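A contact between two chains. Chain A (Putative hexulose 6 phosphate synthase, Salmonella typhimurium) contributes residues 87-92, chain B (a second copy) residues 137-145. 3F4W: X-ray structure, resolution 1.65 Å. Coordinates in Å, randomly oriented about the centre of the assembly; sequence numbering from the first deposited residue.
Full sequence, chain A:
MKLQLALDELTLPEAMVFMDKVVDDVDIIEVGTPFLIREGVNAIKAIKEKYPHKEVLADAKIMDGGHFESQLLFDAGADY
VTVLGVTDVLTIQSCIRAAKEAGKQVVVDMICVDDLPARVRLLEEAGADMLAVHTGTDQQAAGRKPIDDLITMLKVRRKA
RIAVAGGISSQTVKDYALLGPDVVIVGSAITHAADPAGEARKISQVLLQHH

Chain A (87-92) TDVLTI
Chain B (137-145) TDQQAAGRK

A single aspartate carboxylate can cap its own helix and bind a neighbouring subunit at the same time, and A:Asp88 does so by dividing the work between its two oxygens. A:Asp88 OD2 accepts from the backbone A:Leu90 N at 2.9 Å, the capping bond of a helix that begins at A:Val89, while OD1 reaches across to the second copy. There A:Asp88 OD1 accepts from B:Gln139 NE2 at 3.0 Å, almost perfectly straight at 177°, and from B:Arg144 NH1 at 2.8 Å, a more bent hydrogen bond (135°) that forms part of a salt bridge. A water closes the arrangement, donating to A:Asp88 OD2 at 2.7 Å and accepting from B:Arg144 NH2 at 2.8 Å.

The backbone turns from extended to helical at this point. A:Thr87 and A:Asp88 are extended (phi/psi -81/173 and -67/146), after which A:Val89 to A:Ile92 take helical angles near -60/-40. A:Asp88 has chi1 t (-163°) and chi2 112°; its carbonyl also accepts, with A:Ile92 N to A:Asp88 O at 3.2 Å and a weak bond from A:Thr91 N to A:Asp88 O at 3.0 Å.

In chain B, helical angles run from B:Thr137 through B:Gln140, and B:Ala141 follows at -63/-21. B:Ala142 (-96/11) leads into B:Gly143 at 91/12, where a CB would be jammed against the preceding carbonyl oxygen. The chain then extends through B:Arg144 (-92/154) and B:Lys145 (-136/157). B:Gly143 N to B:Gln140 O, 2.8 Å, and B:Arg144 N to B:Gln139 O, 3.3 Å, tie the turn back to the helix. B:Arg144 is m, t, t along chi1 to chi3, with chi4 164°; B:Gln139 is m, t with chi3 -34°, its CB sideways but its end nearer chain A.

A:Thr91 and B:Asp138 mark the register, their CA atoms 5.9 Å apart, the nearest across the two stretches. A:Thr91 (chi1 m) donates from OG1 to B:Asp138 OD2 at a short 2.6 Å; the CA-to-CB bond of B:Asp138 points toward chain A, with chi1 m and chi2 -20°.

Between these polar anchors sits A:Leu90, in an off-well conformation (chi1 -93°, chi2 19°), its CA-to-CB bond pointing toward chain B. A:Leu90 CD2 packs on B:Ala142 CB at 3.5 Å and lies 4.2 Å from B:Gln139 CA. The same methyl covers one face of the B:Arg144 guanidinium, with A:Leu90 CD2 3.7 Å from B:Arg144 NH2, while A:Asp88 OD1 approaches at the edge. The arginine thus combines apolar packing on its face with charge pairing near its plane, and 289 Å² is buried in all.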

# COMPACT_ATOMS: atom_id res chain seq x y z
N THR A 87 10.00 -2.38 -1.72
CA THR A 87 9.84 -3.38 -0.67
C THR A 87 10.92 -4.45 -0.73
O THR A 87 11.73 -4.49 -1.66
CB THR A 87 8.45 -4.06 -0.71
OG1 THR A 87 8.20 -4.70 0.55
CG2 THR A 87 8.38 -5.09 -1.82
N ASP A 88 10.94 -5.33 0.27
CA ASP A 88 11.96 -6.37 0.36
C ASP A 88 11.80 -7.38 -0.77
O ASP A 88 10.68 -7.66 -1.21
CB ASP A 88 11.86 -7.07 1.72
CG ASP A 88 13.11 -7.87 2.07
OD1 ASP A 88 13.83 -7.46 3.01
OD2 ASP A 88 13.36 -8.89 1.40
N VAL A 89 12.92 -7.92 -1.25
CA VAL A 89 12.87 -8.92 -2.31
C VAL A 89 12.05 -10.15 -1.91
O VAL A 89 11.44 -10.79 -2.76
CB VAL A 89 14.28 -9.36 -2.76
CG1 VAL A 89 14.95 -8.22 -3.48
CG2 VAL A 89 15.12 -9.80 -1.57
N LEU A 90 12.06 -10.48 -0.62
CA LEU A 90 11.23 -11.56 -0.08
C LEU A 90 9.77 -11.37 -0.45
O LEU A 90 9.09 -12.31 -0.86
CB LEU A 90 11.35 -11.59 1.45
CG LEU A 90 12.38 -12.48 2.15
CD1 LEU A 90 13.47 -12.91 1.20
CD2 LEU A 90 12.95 -11.79 3.39
N THR A 91 9.28 -10.15 -0.27
CA THR A 91 7.89 -9.82 -0.56
C THR A 91 7.61 -9.87 -2.06
O THR A 91 6.59 -10.39 -2.50
CB THR A 91 7.53 -8.43 -0.00
OG1 THR A 91 7.61 -8.46 1.43
CG2 THR A 91 6.12 -8.03 -0.41
N ILE A 92 8.53 -9.33 -2.86
CA ILE A 92 8.36 -9.37 -4.30
C ILE A 92 8.28 -10.82 -4.77
O ILE A 92 7.44 -11.17 -5.59
CB ILE A 92 9.48 -8.61 -5.02
CG1 ILE A 92 9.26 -7.11 -4.84
CG2 ILE A 92 9.52 -8.99 -6.50
CD1 ILE A 92 10.38 -6.25 -5.37
N THR B 137 5.95 -8.98 8.02
CA THR B 137 5.72 -10.40 8.24
C THR B 137 6.55 -11.27 7.29
O THR B 137 6.98 -12.35 7.66
CB THR B 137 4.22 -10.75 8.14
OG1 THR B 137 3.73 -10.36 6.85
CG2 THR B 137 3.43 -10.01 9.22
N ASP B 138 6.77 -10.79 6.06
CA ASP B 138 7.61 -11.52 5.11
C ASP B 138 9.05 -11.56 5.60
O ASP B 138 9.74 -12.57 5.48
CB ASP B 138 7.54 -10.91 3.71
CG ASP B 138 6.16 -11.04 3.08
OD1 ASP B 138 5.38 -11.91 3.50
OD2 ASP B 138 5.87 -10.27 2.14
N GLN B 139 9.51 -10.44 6.15
CA GLN B 139 10.85 -10.39 6.72
C GLN B 139 10.97 -11.25 7.97
O GLN B 139 12.00 -11.89 8.19
CB GLN B 139 11.27 -8.95 7.00
CG GLN B 139 11.45 -8.12 5.74
CD GLN B 139 11.65 -6.65 6.02
OE1 GLN B 139 11.08 -6.10 6.96
NE2 GLN B 139 12.46 -6.00 5.19
N GLN B 140 9.92 -11.28 8.79
CA GLN B 140 9.91 -12.13 9.98
C GLN B 140 10.05 -13.59 9.59
O GLN B 140 10.71 -14.37 10.28
CB GLN B 140 8.61 -11.96 10.77
CG GLN B 140 8.38 -10.57 11.33
CD GLN B 140 6.93 -10.38 11.73
OE1 GLN B 140 6.31 -11.28 12.30
NE2 GLN B 140 6.38 -9.21 11.42
N ALA B 141 9.41 -13.98 8.49
CA ALA B 141 9.45 -15.36 8.05
C ALA B 141 10.88 -15.76 7.70
O ALA B 141 11.22 -16.94 7.69
CB ALA B 141 8.53 -15.56 6.86
N ALA B 142 11.71 -14.76 7.42
CA ALA B 142 13.11 -15.01 7.10
C ALA B 142 14.00 -14.86 8.33
O ALA B 142 15.23 -14.82 8.22
CB ALA B 142 13.57 -14.08 5.97
N GLY B 143 13.37 -14.76 9.50
CA GLY B 143 14.09 -14.76 10.77
C GLY B 143 14.51 -13.41 11.31
O GLY B 143 15.30 -13.34 12.25
N ARG B 144 13.99 -12.33 10.74
CA ARG B 144 14.39 -10.99 11.15
C ARG B 144 13.50 -10.39 12.24
O ARG B 144 12.34 -10.76 12.38
CB ARG B 144 14.45 -10.06 9.94
CG ARG B 144 15.35 -10.61 8.85
CD ARG B 144 15.40 -9.72 7.63
NE ARG B 144 15.95 -10.44 6.49
CZ ARG B 144 15.83 -10.04 5.23
NH1 ARG B 144 15.19 -8.92 4.95
NH2 ARG B 144 16.37 -10.77 4.26
N LYS B 145 14.06 -9.48 13.03
CA LYS B 145 13.31 -8.84 14.11
C LYS B 145 13.56 -7.33 14.15
O LYS B 145 14.58 -6.86 13.64
CB LYS B 145 13.63 -9.50 15.46
CG LYS B 145 15.10 -9.52 15.83
CD LYS B 145 15.36 -10.40 17.06
CE LYS B 145 16.79 -10.24 17.58
NZ LYS B 145 17.06 -11.13 18.74
O HOH W 1 15.80 -9.90 1.66